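Local coordinates for protein phosphoribosylamine--glycine ligase (Thermotoga maritima, PDB 1VKZ) that catalyses the ATP-dependent joining of glycine to 5-phosphoribosylamine, giving glycinamide ribonucleotide in the second step of de novo purine biosynthesis, at residues A[17-21]-A[71-76]; A[118-122]-A[280-286]; A[230-236]-A[292-297]. One frame throughout, in Å; residues are numbered along the deposited sequence.

Contact 1. Residues A[17-21]-A[71-76]; sequences RVHIL and EDIVIP
H19 and E71 are joined by a side-chain hydrogen bond. H19 NE2 donates to E71 OE2 over 2.7 Å, with imidazole and carboxylate planes only 15° apart; the nitrogen comes in on the anti side of the oxygen, which itself lies in the plane of the imidazole. The ring's other nitrogen, ND1, bonds to the hydroxyl of Y44, so both ends of the imidazole are tied and its rotation is fixed. R17 adds charge to the same oxygen: its NE sits 3.3 Å from E71 OE2, but the oxygen lies well out of the guanidinium plane and no N-H points at it. The nearby positive charge of R17 probably favours the ionised carboxylate.

The backbones run parallel and alternate partners: H19 N donates to D72 O (3.0 Å), V74 N to H19 O (2.8 Å) and L21 N to V74 O (3.2 Å). This pairing sets 73-74 beside 17-22 in the parallel sheet of the Rossmann-like N domain. Strand 40-43 lies on the other side of 17-22, and helix 25-36 packs over the face carrying V18 and I20.

On the H19 face the contacts are apolar. I73, its CG1 branch beside the backbone N (chi1 -45°), places CD1 3.3 Å from H19 CB, where the ring is attached. Its other branch, CG2, meets L21 CD2 at 3.6 Å, and L65 of helix 62-66 touches both residues.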
loop_
_atom_site.group_PDB
_atom_site.type_symbol
_atom_site.label_atom_id
_atom_site.label_comp_id
_atom_site.label_asym_id
_atom_site.label_seq_id
_atom_site.Cartn_x
_atom_site.Cartn_y
_atom_site.Cartn_z
ATOM N N ARG A 17 15.283 -10.111 16.724
ATOM C CA ARG A 17 15.389 -8.810 16.057
ATOM C C ARG A 17 14.652 -8.685 14.719
ATOM O O ARG A 17 14.712 -9.572 13.856
ATOM C CB ARG A 17 16.843 -8.447 15.867
ATOM C CG ARG A 17 17.752 -9.151 16.853
ATOM C CD ARG A 17 19.087 -8.501 17.082
ATOM N NE ARG A 17 19.625 -7.887 15.882
ATOM C CZ ARG A 17 20.899 -7.592 15.708
ATOM N NH1 ARG A 17 21.807 -7.862 16.655
ATOM N NH2 ARG A 17 21.276 -7.025 14.565
ATOM N N VAL A 18 13.987 -7.535 14.563
ATOM C CA VAL A 18 13.195 -7.213 13.396
ATOM C C VAL A 18 13.835 -6.082 12.608
ATOM O O VAL A 18 14.250 -5.060 13.143
ATOM C CB VAL A 18 11.790 -6.826 13.823
ATOM C CG1 VAL A 18 10.908 -6.499 12.619
ATOM C CG2 VAL A 18 11.192 -7.951 14.664
ATOM N N HIS A 19 13.919 -6.280 11.311
ATOM C CA HIS A 19 14.546 -5.311 10.461
ATOM C C HIS A 19 13.575 -4.797 9.415
ATOM O O HIS A 19 13.056 -5.549 8.602
ATOM C CB HIS A 19 15.695 -6.009 9.820
ATOM C CG HIS A 19 16.751 -6.415 10.788
ATOM N ND1 HIS A 19 17.757 -5.562 11.180
ATOM C CD2 HIS A 19 16.976 -7.581 11.426
ATOM C CE1 HIS A 19 18.583 -6.199 11.990
ATOM N NE2 HIS A 19 18.132 -7.427 12.155
ATOM N N ILE A 20 13.295 -3.507 9.460
ATOM C CA ILE A 20 12.292 -2.936 8.587
ATOM C C ILE A 20 12.951 -2.030 7.550
ATOM O O ILE A 20 13.619 -1.005 7.864
ATOM C CB ILE A 20 11.216 -2.191 9.441
ATOM C CG1 ILE A 20 10.543 -3.196 10.374
ATOM C CG2 ILE A 20 10.156 -1.524 8.567
ATOM C CD1 ILE A 20 9.829 -2.613 11.459
ATOM N N LEU A 21 12.759 -2.404 6.297
ATOM C CA LEU A 21 13.235 -1.564 5.190
ATOM C C LEU A 21 12.202 -0.484 4.821
ATOM O O LEU A 21 11.073 -0.780 4.545
ATOM C CB LEU A 21 13.587 -2.444 4.008
ATOM C CG LEU A 21 14.760 -3.429 4.145
ATOM C CD1 LEU A 21 15.168 -3.804 5.514
ATOM C CD2 LEU A 21 14.439 -4.698 3.375
ATOM N N GLU A 71 16.364 -14.482 11.362
ATOM C CA GLU A 71 15.675 -13.403 12.101
ATOM C C GLU A 71 15.094 -12.490 11.040
ATOM O O GLU A 71 15.668 -12.347 9.989
ATOM C CB GLU A 71 16.575 -12.595 13.032
ATOM C CG GLU A 71 17.260 -11.355 12.479
ATOM C CD GLU A 71 18.343 -10.899 13.458
ATOM O OE1 GLU A 71 18.668 -11.701 14.369
ATOM O OE2 GLU A 71 18.899 -9.784 13.334
ATOM N N ASP A 72 13.984 -11.841 11.343
ATOM C CA ASP A 72 13.071 -11.352 10.322
ATOM C C ASP A 72 13.461 -10.057 9.654
ATOM O O ASP A 72 13.797 -9.110 10.340
ATOM C CB ASP A 72 11.657 -11.216 10.888
ATOM C CG ASP A 72 10.602 -11.589 9.849
ATOM O OD1 ASP A 72 10.939 -11.523 8.648
ATOM O OD2 ASP A 72 9.445 -11.996 10.101
ATOM N N ILE A 73 13.360 -10.008 8.315
ATOM C CA ILE A 73 13.401 -8.740 7.542
ATOM C C ILE A 73 12.056 -8.480 6.888
ATOM O O ILE A 73 11.593 -9.302 6.076
ATOM C CB ILE A 73 14.454 -8.761 6.387
ATOM C CG1 ILE A 73 15.775 -9.335 6.843
ATOM C CG2 ILE A 73 14.654 -7.351 5.776
ATOM C CD1 ILE A 73 16.431 -8.568 7.892
ATOM N N VAL A 74 11.447 -7.328 7.208
ATOM C CA VAL A 74 10.151 -6.961 6.634
ATOM C C VAL A 74 10.340 -5.876 5.582
ATOM O O VAL A 74 10.666 -4.744 5.887
ATOM C CB VAL A 74 9.111 -6.519 7.673
ATOM C CG1 VAL A 74 7.893 -5.995 6.977
ATOM C CG2 VAL A 74 8.726 -7.666 8.622
ATOM N N ILE A 75 10.145 -6.245 4.328
ATOM C CA ILE A 75 10.182 -5.249 3.280
ATOM C C ILE A 75 8.766 -4.703 2.969
ATOM O O ILE A 75 7.811 -5.480 2.891
ATOM C CB ILE A 75 10.800 -5.847 2.086
ATOM C CG1 ILE A 75 10.333 -5.108 0.845
ATOM C CG2 ILE A 75 10.488 -7.344 1.969
ATOM C CD1 ILE A 75 10.746 -3.664 0.837
ATOM N N PRO A 76 8.591 -3.383 2.910
ATOM C CA PRO A 76 7.514 -2.736 2.111
ATOM C C PRO A 76 7.949 -1.756 0.998
ATOM O O PRO A 76 8.325 -0.611 1.298
ATOM C CB PRO A 76 6.756 -1.963 3.181
ATOM C CG PRO A 76 7.822 -1.949 4.396
ATOM C CD PRO A 76 9.187 -2.416 3.821
#

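Contact 2. Residues A[118-122]-A[280-286]; sequences GIRTA and DPYILEY
R120 lies across the phenol ring of Y282 at about a right angle, and its aliphatic part does the touching. CD stands over the middle of the ring, 3.5 Å from the centroid, in a CH-pi contact, while CG rests near the rim, 3.3 Å from Y282 CE2. CG is anti to the backbone N (chi1 -175°), which sends the chain out over the ring; the bend at chi3 then turns the guanidinium off it. The charged group ends up 74° from the ring plane and too far for more than a weak cation-pi attraction.

What the guanidinium finds instead is the start of strand 280-287. NH1 donates to P281 O over 3.0 Å, with the oxygen close to the guanidinium plane. D280 sits over one face of the group: its OD2 lies 3.6 Å from R120 NE, an ion pair without a directed hydrogen bond.

The next two bonds fix the loop where it crosses the strand. I283 N donates to R120 O in a nearly straight bond (171° at the hydrogen), and T121 OG1 donates to I283 O at 3.0 Å, in the carbonyl plane. K111 of helix 107-116 also bonds to T121 OG1, so that hydroxyl is gripped from two sources. Farther along, I119 CG2 presses tightly on I283 CD1, and I119 CD1 touches the hydroxyl of Y286, which bonds to T255 of helix 242-261.

A Schellman motif with G118 as its C-prime residue ends helix 107-116, and the loop that follows crosses the outermost strand of an antiparallel ATP-grasp sheet. That same strand carries E285, a predicted magnesium ligand, at a classic beta bulge formed with L284 opposite G273.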
loop_
_atom_site.group_PDB
_atom_site.type_symbol
_atom_site.label_atom_id
_atom_site.label_comp_id
_atom_site.label_asym_id
_atom_site.label_seq_id
_atom_site.Cartn_x
_atom_site.Cartn_y
_atom_site.Cartn_z
ATOM N N GLY A 118 -8.000 -18.552 -13.604
ATOM C CA GLY A 118 -9.448 -18.312 -13.418
ATOM C C GLY A 118 -9.792 -17.327 -12.315
ATOM O O GLY A 118 -10.738 -17.547 -11.569
ATOM N N ILE A 119 -9.013 -16.244 -12.222
ATOM C CA ILE A 119 -9.172 -15.230 -11.200
ATOM C C ILE A 119 -9.977 -14.066 -11.802
ATOM O O ILE A 119 -9.620 -13.501 -12.840
ATOM C CB ILE A 119 -7.796 -14.773 -10.706
ATOM C CG1 ILE A 119 -7.065 -15.918 -9.968
ATOM C CG2 ILE A 119 -7.911 -13.577 -9.781
ATOM C CD1 ILE A 119 -5.594 -15.828 -10.082
ATOM N N ARG A 120 -11.070 -13.710 -11.137
ATOM C CA ARG A 120 -12.044 -12.830 -11.727
ATOM C C ARG A 120 -11.448 -11.450 -11.868
ATOM O O ARG A 120 -11.036 -10.835 -10.898
ATOM C CB ARG A 120 -13.327 -12.800 -10.901
ATOM C CG ARG A 120 -14.444 -11.973 -11.528
ATOM C CD ARG A 120 -15.720 -11.879 -10.670
ATOM N NE ARG A 120 -16.197 -13.190 -10.211
ATOM C CZ ARG A 120 -15.851 -13.791 -9.069
ATOM N NH1 ARG A 120 -15.007 -13.223 -8.227
ATOM N NH2 ARG A 120 -16.361 -14.979 -8.766
ATOM N N THR A 121 -11.373 -10.987 -13.106
ATOM C CA THR A 121 -10.793 -9.701 -13.393
ATOM C C THR A 121 -11.467 -9.141 -14.631
ATOM O O THR A 121 -12.158 -9.849 -15.325
ATOM C CB THR A 121 -9.243 -9.864 -13.555
ATOM O OG1 THR A 121 -8.622 -8.591 -13.649
ATOM C CG2 THR A 121 -8.858 -10.568 -14.854
ATOM N N ALA A 122 -11.273 -7.860 -14.870
ATOM C CA ALA A 122 -11.852 -7.206 -16.017
ATOM C C ALA A 122 -11.263 -7.748 -17.278
ATOM O O ALA A 122 -10.103 -8.138 -17.311
ATOM C CB ALA A 122 -11.607 -5.703 -15.957
ATOM N N ASP A 280 -19.880 -9.307 -7.238
ATOM C CA ASP A 280 -18.643 -10.085 -7.237
ATOM C C ASP A 280 -17.452 -9.188 -7.157
ATOM O O ASP A 280 -17.461 -8.117 -7.735
ATOM C CB ASP A 280 -18.537 -10.941 -8.507
ATOM C CG ASP A 280 -19.662 -11.955 -8.624
ATOM O OD1 ASP A 280 -20.835 -11.547 -8.501
ATOM O OD2 ASP A 280 -19.471 -13.172 -8.828
ATOM N N PRO A 281 -16.429 -9.626 -6.432
ATOM C CA PRO A 281 -15.172 -8.930 -6.398
ATOM C C PRO A 281 -14.258 -9.281 -7.579
ATOM O O PRO A 281 -13.997 -10.466 -7.846
ATOM C CB PRO A 281 -14.552 -9.413 -5.076
ATOM C CG PRO A 281 -15.054 -10.757 -4.913
ATOM C CD PRO A 281 -16.410 -10.804 -5.549
ATOM N N TYR A 282 -13.777 -8.216 -8.232
ATOM C CA TYR A 282 -12.786 -8.254 -9.311
ATOM C C TYR A 282 -11.471 -7.671 -8.805
ATOM O O TYR A 282 -11.458 -6.677 -8.051
ATOM C CB TYR A 282 -13.263 -7.424 -10.504
ATOM C CG TYR A 282 -14.441 -8.001 -11.208
ATOM C CD1 TYR A 282 -15.712 -7.909 -10.669
ATOM C CD2 TYR A 282 -14.295 -8.640 -12.417
ATOM C CE1 TYR A 282 -16.806 -8.452 -11.322
ATOM C CE2 TYR A 282 -15.381 -9.201 -13.079
ATOM C CZ TYR A 282 -16.625 -9.103 -12.533
ATOM O OH TYR A 282 -17.689 -9.637 -13.203
ATOM N N ILE A 283 -10.373 -8.309 -9.229
ATOM C CA ILE A 283 -9.032 -7.839 -8.920
ATOM C C ILE A 283 -8.572 -6.818 -9.922
ATOM O O ILE A 283 -8.362 -7.149 -11.087
ATOM C CB ILE A 283 -8.019 -8.990 -8.875
ATOM C CG1 ILE A 283 -8.426 -9.985 -7.786
ATOM C CG2 ILE A 283 -6.622 -8.435 -8.617
ATOM C CD1 ILE A 283 -7.517 -11.149 -7.620
ATOM N N LEU A 284 -8.403 -5.583 -9.434
ATOM C CA LEU A 284 -7.889 -4.463 -10.205
ATOM C C LEU A 284 -6.397 -4.486 -10.306
ATOM O O LEU A 284 -5.852 -3.981 -11.279
ATOM C CB LEU A 284 -8.292 -3.142 -9.558
ATOM C CG LEU A 284 -9.796 -2.912 -9.521
ATOM C CD1 LEU A 284 -10.071 -1.541 -8.952
ATOM C CD2 LEU A 284 -10.362 -3.071 -10.902
ATOM N N GLU A 285 -5.751 -5.040 -9.279
ATOM C CA GLU A 285 -4.310 -5.132 -9.226
ATOM C C GLU A 285 -3.885 -5.858 -7.980
ATOM O O GLU A 285 -4.613 -5.957 -7.011
ATOM C CB GLU A 285 -3.634 -3.757 -9.274
ATOM C CG GLU A 285 -3.784 -2.966 -8.008
ATOM C CD GLU A 285 -3.277 -1.544 -8.116
ATOM O OE1 GLU A 285 -3.051 -1.019 -9.248
ATOM O OE2 GLU A 285 -3.114 -0.952 -7.030
ATOM N N TYR A 286 -2.676 -6.376 -8.046
ATOM C CA TYR A 286 -1.982 -7.032 -6.945
ATOM C C TYR A 286 -0.883 -6.077 -6.461
ATOM O O TYR A 286 -0.190 -5.459 -7.259
ATOM C CB TYR A 286 -1.311 -8.296 -7.469
ATOM C CG TYR A 286 -2.201 -9.479 -7.770
ATOM C CD1 TYR A 286 -3.057 -9.997 -6.813
ATOM C CD2 TYR A 286 -2.142 -10.112 -9.000
ATOM C CE1 TYR A 286 -3.866 -11.082 -7.105
ATOM C CE2 TYR A 286 -2.921 -11.196 -9.285
ATOM C CZ TYR A 286 -3.779 -11.669 -8.341
ATOM O OH TYR A 286 -4.528 -12.766 -8.617
#

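Contact 3. Residues A[230-236]-A[292-297]; sequences GGMGSWG and DPETEV
The carbonyl oxygens of G231 and D292 both accept a hydrogen bond from NH1 of R374, which so bridges segments 230-236 and 292-297 beside the ring of P293. R374 belongs to strand 374-382, two strands over from 233-236 in the same antiparallel sheet, with 327-334 between them. Here a strand of that sheet meets a helix start in the ATP-grasp part of the chain: P293 is the N-cap residue of helix 294-301.

P293 follows a cis peptide bond, and its ring is laid against the glycine-rich chain. CD touches G231 CA at 3.9 Å, and CG comes equally near G233 O. G231, with positive phi and no side chain, lies flush against the proline ring.

S234 points its CB at the helix. Its OG gives P293 O a hydrogen bond of 3.2 Å that is weak and doubtful, because the hydroxyl is modelled too close to a neighbour.

One turn into the helix, V297 takes over. It lies below the outgoing strand, beyond the serine, and approaches main-chain atoms there. Its CG1 branch is anti to the backbone N (chi1 178°) and reaches the strand backbone past S234, lying 3.7 Å from W235 C and 3.5 Å from G236 N.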
loop_
_atom_site.group_PDB
_atom_site.type_symbol
_atom_site.label_atom_id
_atom_site.label_comp_id
_atom_site.label_asym_id
_atom_site.label_seq_id
_atom_site.Cartn_x
_atom_site.Cartn_y
_atom_site.Cartn_z
ATOM N N GLY A 230 -1.024 8.998 -2.617
ATOM C CA GLY A 230 -0.766 7.649 -2.134
ATOM C C GLY A 230 -1.591 7.299 -0.913
ATOM O O GLY A 230 -1.420 6.162 -0.392
ATOM N N GLY A 231 -2.393 8.297 -0.447
ATOM C CA GLY A 231 -3.462 8.175 0.559
ATOM C C GLY A 231 -3.536 9.283 1.610
ATOM O O GLY A 231 -2.577 9.524 2.310
HETATM N N MSE A 232 -4.687 9.935 1.756
HETATM C CA MSE A 232 -4.842 11.076 2.695
HETATM C C MSE A 232 -5.476 10.724 4.069
HETATM O O MSE A 232 -5.632 11.571 4.953
HETATM C CB MSE A 232 -5.602 12.201 2.028
HETATM C CG MSE A 232 -4.796 12.840 0.925
HETATM SE SE MSE A 232 -3.153 13.703 1.621
HETATM C CE MSE A 232 -3.955 15.473 2.363
ATOM N N GLY A 233 -5.839 9.470 4.235
ATOM C CA GLY A 233 -6.233 8.986 5.530
ATOM C C GLY A 233 -6.896 7.656 5.338
ATOM O O GLY A 233 -7.100 7.199 4.207
ATOM N N SER A 234 -7.238 7.028 6.454
ATOM C CA SER A 234 -8.047 5.831 6.415
ATOM C C SER A 234 -8.653 5.595 7.772
ATOM O O SER A 234 -8.301 6.234 8.770
ATOM C CB SER A 234 -7.231 4.630 5.974
ATOM O OG SER A 234 -6.163 4.476 6.861
ATOM N N TRP A 235 -9.617 4.706 7.792
ATOM C CA TRP A 235 -10.135 4.281 9.038
ATOM C C TRP A 235 -10.523 2.843 8.926
ATOM O O TRP A 235 -10.575 2.292 7.834
ATOM C CB TRP A 235 -11.302 5.131 9.441
ATOM C CG TRP A 235 -12.452 5.005 8.560
ATOM C CD1 TRP A 235 -12.762 5.787 7.453
ATOM C CD2 TRP A 235 -13.513 4.070 8.694
ATOM N NE1 TRP A 235 -13.945 5.367 6.894
ATOM C CE2 TRP A 235 -14.431 4.314 7.633
ATOM C CE3 TRP A 235 -13.794 3.047 9.600
ATOM C CZ2 TRP A 235 -15.600 3.562 7.471
ATOM C CZ3 TRP A 235 -14.947 2.310 9.434
ATOM C CH2 TRP A 235 -15.842 2.574 8.387
ATOM N N GLY A 236 -10.759 2.229 10.076
ATOM C CA GLY A 236 -11.252 0.889 10.094
ATOM C C GLY A 236 -11.665 0.555 11.494
ATOM O O GLY A 236 -11.424 1.349 12.424
ATOM N N ASP A 292 -0.273 2.052 2.544
ATOM C CA ASP A 292 0.080 3.213 3.375
ATOM C C ASP A 292 -0.887 4.291 2.917
ATOM O O ASP A 292 -0.765 4.757 1.806
ATOM C CB ASP A 292 1.507 3.661 3.082
ATOM C CG ASP A 292 2.158 4.480 4.221
ATOM O OD1 ASP A 292 1.505 5.166 5.013
ATOM O OD2 ASP A 292 3.385 4.495 4.385
ATOM N N PRO A 293 -1.847 4.714 3.739
ATOM C CA PRO A 293 -1.851 4.521 5.171
ATOM C C PRO A 293 -2.732 3.409 5.732
ATOM O O PRO A 293 -3.150 3.516 6.879
ATOM C CB PRO A 293 -2.372 5.853 5.638
ATOM C CG PRO A 293 -3.282 6.320 4.538
ATOM C CD PRO A 293 -3.015 5.499 3.318
ATOM N N GLU A 294 -3.003 2.340 4.987
ATOM C CA GLU A 294 -3.829 1.263 5.570
ATOM C C GLU A 294 -3.137 0.530 6.716
ATOM O O GLU A 294 -3.767 0.115 7.658
ATOM C CB GLU A 294 -4.237 0.230 4.523
ATOM C CG GLU A 294 -5.253 0.719 3.503
ATOM C CD GLU A 294 -4.623 1.060 2.181
ATOM O OE1 GLU A 294 -3.540 1.673 2.195
ATOM O OE2 GLU A 294 -5.217 0.720 1.142
ATOM N N THR A 295 -1.837 0.330 6.595
ATOM C CA THR A 295 -1.061 -0.373 7.623
ATOM C C THR A 295 -1.160 0.290 8.981
ATOM O O THR A 295 -1.360 -0.384 9.999
ATOM C CB THR A 295 0.438 -0.472 7.200
ATOM O OG1 THR A 295 0.601 -1.298 6.029
ATOM C CG2 THR A 295 1.294 -1.146 8.292
ATOM N N GLU A 296 -1.004 1.609 9.001
ATOM C CA GLU A 296 -1.161 2.427 10.226
ATOM C C GLU A 296 -2.452 2.039 10.928
ATOM O O GLU A 296 -2.465 1.801 12.118
ATOM C CB GLU A 296 -1.191 3.931 9.878
ATOM C CG GLU A 296 0.148 4.526 9.469
ATOM C CD GLU A 296 0.525 4.383 7.998
ATOM O OE1 GLU A 296 0.208 3.371 7.313
ATOM O OE2 GLU A 296 1.214 5.303 7.523
ATOM N N VAL A 297 -3.539 1.953 10.175
ATOM C CA VAL A 297 -4.840 1.665 10.768
ATOM C C VAL A 297 -4.935 0.224 11.252
ATOM O O VAL A 297 -5.378 -0.028 12.356
ATOM C CB VAL A 297 -5.978 2.000 9.796
ATOM C CG1 VAL A 297 -7.317 1.648 10.398
ATOM C CG2 VAL A 297 -5.968 3.464 9.521
#

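Overall arrangement
Contact 1 lies in the N domain, while contacts 2 and 3 share the ATP-grasp part of the chain: strand 280-287 is followed, after a short loop, by helix 294-301. N287, at the strand's end, is a predicted magnesium ligand like E285, which contact 2 carries. In contact 3 the side chain of E294 is about 4 Å from that of S198, a predicted ATP-binding residue; contact 1 lies farther off, the side chain of P76 about 10 Å from that of N287. None touches another: nearest atoms of contacts 1 and 3 are about 7 Å apart. R26 of helix 25-36 links these two; its side chain touches P76 and its backbone N bonds to D292 OD2.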